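Long-range contacts in signal recognition particle subunit srp14 (Schizosaccharomyces pombe, PDB 2W9J), which probably binds the 7SL RNA as part of the signal recognition particle, which targets secretory and membrane proteins to the endoplasmic reticulum during translation: residues M1-E6 with E56-V61; E7-L12 with F71-E76; V46-K51 with T60-D65. All blocks are in the same frame, centred on the assembly; numbering follows the deposited sequence.

Contact 1: residues M1-E6 with E56-V61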
loop_
_atom_site.group_PDB
_atom_site.type_symbol
_atom_site.label_atom_id
_atom_site.label_comp_id
_atom_site.label_asym_id
_atom_site.label_seq_id
_atom_site.Cartn_x
_atom_site.Cartn_y
_atom_site.Cartn_z
ATOM N N MET A 1 3.273 2.942 12.158
ATOM C CA MET A 1 1.865 3.078 12.613
ATOM C C MET A 1 0.949 3.157 11.411
ATOM O O MET A 1 1.424 3.282 10.290
ATOM C CB MET A 1 1.719 4.281 13.537
ATOM C CG MET A 1 2.368 4.030 14.891
ATOM S SD MET A 1 1.872 5.200 16.168
ATOM C CE MET A 1 0.257 4.585 16.606
ATOM N N LEU A 2 -0.358 3.051 11.635
ATOM C CA LEU A 2 -1.310 3.035 10.534
ATOM C C LEU A 2 -1.257 4.334 9.746
ATOM O O LEU A 2 -1.397 5.409 10.301
ATOM C CB LEU A 2 -2.724 2.781 11.041
ATOM C CG LEU A 2 -3.748 2.467 9.954
ATOM C CD1 LEU A 2 -3.552 1.049 9.454
ATOM C CD2 LEU A 2 -5.140 2.663 10.517
ATOM N N LEU A 3 -1.032 4.224 8.453
ATOM C CA LEU A 3 -0.900 5.393 7.602
ATOM C C LEU A 3 -2.189 5.645 6.832
ATOM O O LEU A 3 -2.969 4.716 6.579
ATOM C CB LEU A 3 0.244 5.198 6.595
ATOM C CG LEU A 3 1.640 4.804 7.087
ATOM C CD1 LEU A 3 2.435 4.125 5.967
ATOM C CD2 LEU A 3 2.394 5.999 7.644
ATOM N N SER A 4 -2.401 6.903 6.453
ATOM C CA SER A 4 -3.443 7.234 5.496
ATOM C C SER A 4 -3.062 6.632 4.151
ATOM O O SER A 4 -1.889 6.360 3.896
ATOM C CB SER A 4 -3.607 8.753 5.366
ATOM O OG SER A 4 -2.423 9.359 4.867
ATOM N N ASN A 5 -4.066 6.414 3.308
ATOM C CA ASN A 5 -3.871 5.921 1.960
ATOM C C ASN A 5 -2.825 6.717 1.176
ATOM O O ASN A 5 -1.928 6.130 0.565
ATOM C CB ASN A 5 -5.203 5.911 1.215
ATOM C CG ASN A 5 -6.267 5.101 1.936
ATOM O OD1 ASN A 5 -6.016 4.548 3.010
ATOM N ND2 ASN A 5 -7.466 5.025 1.347
ATOM N N GLU A 6 -2.926 8.042 1.205
ATOM C CA GLU A 6 -2.018 8.890 0.440
ATOM C C GLU A 6 -0.581 8.782 0.953
ATOM O O GLU A 6 0.358 8.799 0.173
ATOM C CB GLU A 6 -2.534 10.341 0.363
ATOM C CG GLU A 6 -3.804 10.476 -0.528
ATOM C CD GLU A 6 -4.424 11.896 -0.605
ATOM O OE1 GLU A 6 -4.176 12.747 0.288
ATOM O OE2 GLU A 6 -5.185 12.157 -1.576
ATOM N N GLU A 56 10.984 -2.074 6.792
ATOM C CA GLU A 56 9.859 -2.337 7.663
ATOM C C GLU A 56 8.571 -2.498 6.840
ATOM O O GLU A 56 8.528 -2.188 5.637
ATOM C CB GLU A 56 9.692 -1.168 8.635
ATOM C CG GLU A 56 9.406 0.161 7.917
ATOM C CD GLU A 56 9.500 1.375 8.820
ATOM O OE1 GLU A 56 9.489 1.225 10.069
ATOM O OE2 GLU A 56 9.577 2.491 8.262
ATOM N N LYS A 57 7.536 -2.982 7.521
ATOM C CA LYS A 57 6.180 -3.063 7.004
ATOM C C LYS A 57 5.525 -1.662 6.983
ATOM O O LYS A 57 5.942 -0.766 7.732
ATOM C CB LYS A 57 5.396 -4.053 7.887
ATOM C CG LYS A 57 3.858 -4.040 7.752
ATOM C CD LYS A 57 3.195 -5.033 8.720
ATOM C CE LYS A 57 3.216 -4.550 10.182
ATOM N NZ LYS A 57 2.441 -3.277 10.447
ATOM N N ILE A 58 4.535 -1.474 6.102
ATOM C CA ILE A 58 3.664 -0.280 6.094
ATOM C C ILE A 58 2.179 -0.671 5.986
ATOM O O ILE A 58 1.848 -1.705 5.416
ATOM C CB ILE A 58 4.055 0.743 4.997
ATOM C CG1 ILE A 58 4.244 0.050 3.638
ATOM C CG2 ILE A 58 5.313 1.521 5.419
ATOM C CD1 ILE A 58 4.236 0.985 2.466
ATOM N N SER A 59 1.293 0.143 6.553
ATOM C CA SER A 59 -0.112 -0.246 6.716
ATOM C C SER A 59 -1.053 0.876 6.387
ATOM O O SER A 59 -0.747 2.040 6.649
ATOM C CB SER A 59 -0.398 -0.600 8.158
ATOM O OG SER A 59 0.333 -1.724 8.561
ATOM N N THR A 60 -2.216 0.512 5.857
ATOM C CA THR A 60 -3.308 1.458 5.676
ATOM C C THR A 60 -4.654 0.741 5.648
ATOM O O THR A 60 -4.728 -0.452 5.320
ATOM C CB THR A 60 -3.101 2.336 4.411
ATOM O OG1 THR A 60 -3.957 3.480 4.479
ATOM C CG2 THR A 60 -3.348 1.564 3.118
ATOM N N VAL A 61 -5.714 1.445 6.032
ATOM C CA VAL A 61 -7.049 0.876 5.935
ATOM C C VAL A 61 -7.789 1.519 4.776
ATOM O O VAL A 61 -8.018 2.738 4.758
ATOM C CB VAL A 61 -7.860 1.021 7.231
ATOM C CG1 VAL A 61 -9.275 0.513 7.023
ATOM C CG2 VAL A 61 -7.196 0.247 8.364
#

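Contact 2: residues E7-L12 with F71-E76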
loop_
_atom_site.group_PDB
_atom_site.type_symbol
_atom_site.label_atom_id
_atom_site.label_comp_id
_atom_site.label_asym_id
_atom_site.label_seq_id
_atom_site.Cartn_x
_atom_site.Cartn_y
_atom_site.Cartn_z
ATOM N N GLU A 7 -0.403 8.625 2.257
ATOM C CA GLU A 7 0.936 8.391 2.814
ATOM C C GLU A 7 1.473 6.969 2.544
ATOM O O GLU A 7 2.669 6.796 2.324
ATOM C CB GLU A 7 0.975 8.722 4.315
ATOM C CG GLU A 7 2.382 8.858 4.901
ATOM C CD GLU A 7 3.257 9.854 4.130
ATOM O OE1 GLU A 7 2.805 11.003 3.909
ATOM O OE2 GLU A 7 4.398 9.489 3.743
ATOM N N PHE A 8 0.595 5.967 2.558
ATOM C CA PHE A 8 0.984 4.578 2.279
ATOM C C PHE A 8 1.547 4.453 0.874
ATOM O O PHE A 8 2.564 3.801 0.664
ATOM C CB PHE A 8 -0.226 3.663 2.423
ATOM C CG PHE A 8 0.036 2.216 2.073
ATOM C CD1 PHE A 8 0.409 1.307 3.057
ATOM C CD2 PHE A 8 -0.152 1.751 0.784
ATOM C CE1 PHE A 8 0.632 -0.025 2.748
ATOM C CE2 PHE A 8 0.068 0.414 0.474
ATOM C CZ PHE A 8 0.453 -0.469 1.455
ATOM N N LEU A 9 0.877 5.079 -0.085
ATOM C CA LEU A 9 1.333 5.102 -1.463
ATOM C C LEU A 9 2.626 5.882 -1.616
ATOM O O LEU A 9 3.439 5.564 -2.486
ATOM C CB LEU A 9 0.260 5.714 -2.358
ATOM C CG LEU A 9 -1.029 4.905 -2.405
ATOM C CD1 LEU A 9 -2.113 5.649 -3.136
ATOM C CD2 LEU A 9 -0.785 3.544 -3.009
ATOM N N LYS A 10 2.803 6.907 -0.783
ATOM C CA LYS A 10 4.011 7.720 -0.815
ATOM C C LYS A 10 5.198 6.919 -0.300
ATOM O O LYS A 10 6.301 6.996 -0.860
ATOM C CB LYS A 10 3.843 8.999 0.003
ATOM C CG LYS A 10 5.113 9.851 0.111
ATOM C CD LYS A 10 5.683 10.205 -1.279
ATOM C CE LYS A 10 7.134 10.692 -1.218
ATOM N NZ LYS A 10 7.901 10.326 -2.446
ATOM N N LYS A 11 4.964 6.150 0.760
ATOM C CA LYS A 11 6.034 5.386 1.407
ATOM C C LYS A 11 6.340 4.095 0.642
ATOM O O LYS A 11 7.462 3.586 0.696
ATOM C CB LYS A 11 5.689 5.120 2.881
ATOM C CG LYS A 11 6.886 4.762 3.777
ATOM C CD LYS A 11 8.018 5.791 3.709
ATOM C CE LYS A 11 9.382 5.109 3.863
ATOM N NZ LYS A 11 10.496 5.895 3.257
ATOM N N LEU A 12 5.334 3.593 -0.075
ATOM C CA LEU A 12 5.462 2.432 -0.953
ATOM C C LEU A 12 6.433 2.714 -2.081
ATOM O O LEU A 12 7.281 1.881 -2.394
ATOM C CB LEU A 12 4.099 2.070 -1.555
ATOM C CG LEU A 12 4.004 0.899 -2.531
ATOM C CD1 LEU A 12 4.520 -0.369 -1.882
ATOM C CD2 LEU A 12 2.572 0.704 -2.966
ATOM N N PHE A 71 -6.838 1.267 -5.643
ATOM C CA PHE A 71 -6.168 0.291 -6.491
ATOM C C PHE A 71 -5.729 0.883 -7.824
ATOM O O PHE A 71 -4.742 0.442 -8.411
ATOM C CB PHE A 71 -6.976 -1.002 -6.623
ATOM C CG PHE A 71 -7.044 -1.771 -5.341
ATOM C CD1 PHE A 71 -8.237 -1.886 -4.637
ATOM C CD2 PHE A 71 -5.886 -2.318 -4.784
ATOM C CE1 PHE A 71 -8.285 -2.567 -3.422
ATOM C CE2 PHE A 71 -5.928 -2.998 -3.569
ATOM C CZ PHE A 71 -7.131 -3.122 -2.888
ATOM N N GLN A 72 -6.436 1.915 -8.272
ATOM C CA GLN A 72 -5.992 2.663 -9.446
ATOM C C GLN A 72 -4.670 3.399 -9.161
ATOM O O GLN A 72 -3.776 3.382 -9.996
ATOM C CB GLN A 72 -7.082 3.614 -9.938
ATOM C CG GLN A 72 -6.872 4.145 -11.344
ATOM C CD GLN A 72 -7.117 3.102 -12.429
ATOM O OE1 GLN A 72 -6.306 2.186 -12.628
ATOM N NE2 GLN A 72 -8.232 3.248 -13.152
ATOM N N SER A 73 -4.546 4.011 -7.980
ATOM C CA SER A 73 -3.307 4.692 -7.559
ATOM C C SER A 73 -2.203 3.701 -7.244
ATOM O O SER A 73 -1.025 3.989 -7.452
ATOM C CB SER A 73 -3.543 5.522 -6.297
ATOM O OG SER A 73 -3.984 6.825 -6.597
ATOM N N TYR A 74 -2.605 2.555 -6.693
ATOM C CA TYR A 74 -1.704 1.470 -6.337
ATOM C C TYR A 74 -1.006 0.900 -7.568
ATOM O O TYR A 74 0.204 0.678 -7.557
ATOM C CB TYR A 74 -2.486 0.368 -5.628
ATOM C CG TYR A 74 -1.615 -0.707 -5.022
ATOM C CD1 TYR A 74 -0.981 -0.499 -3.803
ATOM C CD2 TYR A 74 -1.426 -1.926 -5.668
ATOM C CE1 TYR A 74 -0.184 -1.471 -3.242
ATOM C CE2 TYR A 74 -0.629 -2.903 -5.114
ATOM C CZ TYR A 74 -0.010 -2.665 -3.899
ATOM O OH TYR A 74 0.792 -3.621 -3.326
ATOM N N ALA A 75 -1.787 0.650 -8.614
ATOM C CA ALA A 75 -1.246 0.315 -9.928
ATOM C C ALA A 75 -0.181 1.335 -10.361
ATOM O O ALA A 75 0.914 0.935 -10.747
ATOM C CB ALA A 75 -2.361 0.226 -10.955
ATOM N N GLU A 76 -0.492 2.638 -10.253
ATOM C CA GLU A 76 0.415 3.733 -10.668
ATOM C C GLU A 76 1.815 3.627 -10.058
ATOM O O GLU A 76 2.809 3.640 -10.776
ATOM C CB GLU A 76 -0.170 5.129 -10.364
ATOM C CG GLU A 76 -1.559 5.443 -10.947
ATOM C CD GLU A 76 -1.564 5.676 -12.455
ATOM O OE1 GLU A 76 -1.032 6.719 -12.909
ATOM O OE2 GLU A 76 -2.121 4.825 -13.191
#

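Contact 3: residues V46-K51 with T60-D65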
loop_
_atom_site.group_PDB
_atom_site.type_symbol
_atom_site.label_atom_id
_atom_site.label_comp_id
_atom_site.label_asym_id
_atom_site.label_seq_id
_atom_site.Cartn_x
_atom_site.Cartn_y
_atom_site.Cartn_z
ATOM N N VAL A 46 -10.925 -2.749 4.522
ATOM C CA VAL A 46 -9.803 -3.692 4.496
ATOM C C VAL A 46 -8.492 -3.104 4.964
ATOM O O VAL A 46 -8.132 -1.984 4.599
ATOM C CB VAL A 46 -9.654 -4.337 3.099
ATOM C CG1 VAL A 46 -8.240 -4.855 2.851
ATOM C CG2 VAL A 46 -10.659 -5.462 2.962
ATOM N N LEU A 47 -7.781 -3.873 5.781
ATOM C CA LEU A 47 -6.464 -3.496 6.236
ATOM C C LEU A 47 -5.436 -4.097 5.302
ATOM O O LEU A 47 -5.350 -5.314 5.167
ATOM C CB LEU A 47 -6.248 -3.988 7.658
ATOM C CG LEU A 47 -4.881 -3.874 8.329
ATOM C CD1 LEU A 47 -4.482 -2.441 8.596
ATOM C CD2 LEU A 47 -4.923 -4.628 9.625
ATOM N N ILE A 48 -4.658 -3.231 4.665
ATOM C CA ILE A 48 -3.574 -3.640 3.774
ATOM C C ILE A 48 -2.205 -3.445 4.433
ATOM O O ILE A 48 -1.893 -2.351 4.951
ATOM C CB ILE A 48 -3.633 -2.849 2.454
ATOM C CG1 ILE A 48 -4.959 -3.133 1.770
ATOM C CG2 ILE A 48 -2.482 -3.231 1.533
ATOM C CD1 ILE A 48 -5.162 -2.395 0.504
ATOM N N ARG A 49 -1.400 -4.507 4.420
ATOM C CA ARG A 49 -0.012 -4.442 4.878
ATOM C C ARG A 49 0.922 -4.706 3.705
ATOM O O ARG A 49 0.713 -5.667 2.969
ATOM C CB ARG A 49 0.268 -5.506 5.922
ATOM C CG ARG A 49 -0.651 -5.539 7.104
ATOM C CD ARG A 49 -0.449 -6.875 7.801
ATOM N NE ARG A 49 -1.496 -7.221 8.757
ATOM C CZ ARG A 49 -2.774 -7.439 8.443
ATOM N NH1 ARG A 49 -3.206 -7.312 7.178
ATOM N NH2 ARG A 49 -3.635 -7.770 9.410
ATOM N N ALA A 50 1.944 -3.869 3.527
ATOM C CA ALA A 50 2.988 -4.119 2.525
ATOM C C ALA A 50 4.383 -4.156 3.157
ATOM O O ALA A 50 4.668 -3.445 4.122
ATOM C CB ALA A 50 2.934 -3.084 1.437
ATOM N N LYS A 51 5.241 -5.006 2.618
ATOM C CA LYS A 51 6.622 -5.082 3.061
ATOM C C LYS A 51 7.492 -5.360 1.850
ATOM O O LYS A 51 7.152 -6.204 1.017
ATOM C CB LYS A 51 6.808 -6.179 4.110
ATOM C CG LYS A 51 8.239 -6.326 4.590
ATOM C CD LYS A 51 8.389 -7.491 5.563
ATOM C CE LYS A 51 9.857 -7.721 5.938
ATOM N NZ LYS A 51 10.053 -8.966 6.744
ATOM N N THR A 60 -2.216 0.512 5.857
ATOM C CA THR A 60 -3.308 1.458 5.676
ATOM C C THR A 60 -4.654 0.741 5.648
ATOM O O THR A 60 -4.728 -0.452 5.320
ATOM C CB THR A 60 -3.101 2.336 4.411
ATOM O OG1 THR A 60 -3.957 3.480 4.479
ATOM C CG2 THR A 60 -3.348 1.564 3.118
ATOM N N VAL A 61 -5.714 1.445 6.032
ATOM C CA VAL A 61 -7.049 0.876 5.935
ATOM C C VAL A 61 -7.789 1.519 4.776
ATOM O O VAL A 61 -8.018 2.738 4.758
ATOM C CB VAL A 61 -7.860 1.021 7.231
ATOM C CG1 VAL A 61 -9.275 0.513 7.023
ATOM C CG2 VAL A 61 -7.196 0.247 8.364
ATOM N N VAL A 62 -8.155 0.682 3.810
ATOM C CA VAL A 62 -8.866 1.135 2.628
ATOM C C VAL A 62 -10.357 0.831 2.731
ATOM O O VAL A 62 -10.763 -0.326 2.848
ATOM C CB VAL A 62 -8.274 0.530 1.335
ATOM C CG1 VAL A 62 -8.905 1.185 0.124
ATOM C CG2 VAL A 62 -6.753 0.720 1.305
ATOM N N GLU A 63 -11.162 1.888 2.675
ATOM C CA GLU A 63 -12.614 1.766 2.753
ATOM C C GLU A 63 -13.176 1.277 1.425
ATOM O O GLU A 63 -12.696 1.690 0.371
ATOM C CB GLU A 63 -13.237 3.104 3.160
ATOM C CG GLU A 63 -12.745 3.603 4.532
ATOM C CD GLU A 63 -13.849 4.270 5.349
ATOM O OE1 GLU A 63 -14.802 4.820 4.750
ATOM O OE2 GLU A 63 -13.768 4.247 6.594
ATOM N N LEU A 64 -14.181 0.399 1.479
ATOM C CA LEU A 64 -14.803 -0.158 0.264
ATOM C C LEU A 64 -15.109 0.874 -0.811
ATOM O O LEU A 64 -14.872 0.632 -1.989
ATOM C CB LEU A 64 -16.089 -0.924 0.585
ATOM C CG LEU A 64 -16.016 -2.406 0.977
ATOM C CD1 LEU A 64 -17.357 -3.084 0.658
ATOM C CD2 LEU A 64 -14.856 -3.147 0.292
ATOM N N ASP A 65 -15.640 2.018 -0.392
ATOM C CA ASP A 65 -15.988 3.105 -1.299
ATOM C C ASP A 65 -14.785 3.649 -2.081
ATOM O O ASP A 65 -14.944 4.232 -3.151
ATOM C CB ASP A 65 -16.664 4.240 -0.515
ATOM C CG ASP A 65 -18.074 3.883 -0.038
ATOM O OD1 ASP A 65 -18.654 2.891 -0.543
ATOM O OD2 ASP A 65 -18.605 4.605 0.842
#

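Contact 1: residues M1-E6 with E56-V61
L2 and L3 run beside S59 and T60, with L3 CA 5.0 Å from T60 CA and the two chain directions 60° apart, so the N-terminal segment crosses strand 57-63 at a slant. One backbone bond marks the crossing: L3 N donates to S59 O over 2.8 Å. A second link uses a side chain. T60 OG1 donates to L3 O at 2.6 Å from above the carbonyl plane, and it gets there because OG1 lies anti to the backbone N of T60 (chi1 -163°). L3 thus offers both its N-H and its carbonyl to consecutive strand residues.

The leucines diverge around this polar centre. L2 CD1 rests 3.8 Å from S59 CB, while its other branch, CD2, meets V61 CG2. L3 sends CD1 the other way, to within 3.9 Å of I58 CB, and this isoleucine also reaches F8 and K11 of helix 5-17. T60 CG2 packs on F8, and the T60 side chain also touches F70 of helix 67-76. An alanine in place of T60 would remove OG1 and CG2, which would probably deprive L3 O of its hydroxyl donor and open a gap beside F8.

S4 holds the N-cap position of helix 5-17, its OG weakly bonded to E7 N, immediately after the bonded L3. The chemistry is consistent with a helix entry positioned by the two polar bonds of L3, with aliphatic contacts of L2 and L3 flanking them.

Contact 2: residues E7-L12 with F71-E76
Y74 meets three residues of helix 5-17 with its ring: F8 and L9 come to the edge of that ring near its plane, whereas L12 approaches it obliquely. F8 is ring against ring: its CE2 approaches Y74 CE1 at 4.2 Å, and each of these atoms lies near the plane of the other ring. The meeting is thus edge to edge, with neither ring laid over the other. L9 also arrives near the plane of the tyrosine, its CD2 lying 4.1 Å from Y74 CD1. L12 differs. Its side chain runs at about a right angle to that of Y74, and CD2 comes obliquely to CE1, at 3.5 Å the nearest of the three approaches to the ring. In the tyrosine, chi1 of -171° sets CG anti to the backbone N, and chi2 of 80° turns the CD1-CE1 side of the ring to L9 and L12.

The segments are nearly parallel, their axes 14° apart and 10.4 Å from each other at closest approach. This is the pairing of the first and last helices of the alpha-beta-beta-beta-alpha fold of the SRP9/SRP14 family, in which both helices lie against one face of the antiparallel sheet. F8 points into that interface, touching I48, A50, I58 and T60 of the strands as well as F70 of helix 67-76.

On the side of the interface away from the sheet, L9 divides its branches between successive residues: CD2 serves Y74, whereas CD1 lies 3.5 Å from S73 CB. No hydrogen bond joins the two segments, and the join is made by carbon contacts. The phenol OH of Y74 is turned to a third element, making a weak hydrogen bond with Q31 OE1, while L29 touches both Y74 and L12.

Contact 3: residues V46-K51 with T60-D65
The hairpin of strands 45-51 and 57-63 brings V46, L47 and I48 opposite V62, V61 and T60 in antiparallel register. V46 with V62 and I48 with T60 are hydrogen-bonded pairs, and L47 with V61 is the non-hydrogen-bonded pair between them, its CA atoms 4.4 Å apart. Each bonded pair has both of its links: V46 N reaches V62 O at 2.9 Å and V62 N returns to V46 O, while I48 N donates to T60 O and T60 N to I48 O. The first of the I48-T60 bonds is nearly straight, with 165° at the hydrogen. The segments run 141° apart, which shows a marked twist.

On the face carrying V46, I48, T60 and V62, the side-chain contact is diagonal: I48 CD1 meets V62 CG2 at 3.6 Å. Helices 5-17 and 67-76 cover this face, F8 touching I48 and T60, F67 touching V46 and V62, F70 touching I48 and V62. The other face carries L47 and V61, joined by L47 CD1 and V61 CG2 at 3.8 Å; L2 also rests on L47. L47 CG is anti to the backbone N, and chi2 of 68° then sends CD1 to V61. L47 CD2 lies 3.3 Å above the guanidinium plane of R49, offset toward the rim. A twisted antiparallel sheet with a largely aliphatic face turned to two helices is typical of the alpha-beta-beta-beta-alpha (alpha+beta) fold of the SRP9/SRP14 family.

How the contacts relate
From the N terminus, contact 1 sets residues 1-6 against strand 57-63, closing a loop that contains most of helix 5-17 and strand 45-51. The chain then enters helix 5-17, where contact 2 reaches forward to helix 67-76; its segments alternate with those of contact 1, so the two loops cross. Contact 3, the hairpin 46-51 with 60-65, is nested inside the loop of contact 2 and ends on the same strand as contact 1, sharing T60 and V61. F8 links all three, with T60 CG2 3.6 Å from F8 CG and A50 CB 3.6 Å from F8 CZ. Together they tie the N-terminal segment, both helices and the hairpin strands 45-51 and 57-63 into one unit.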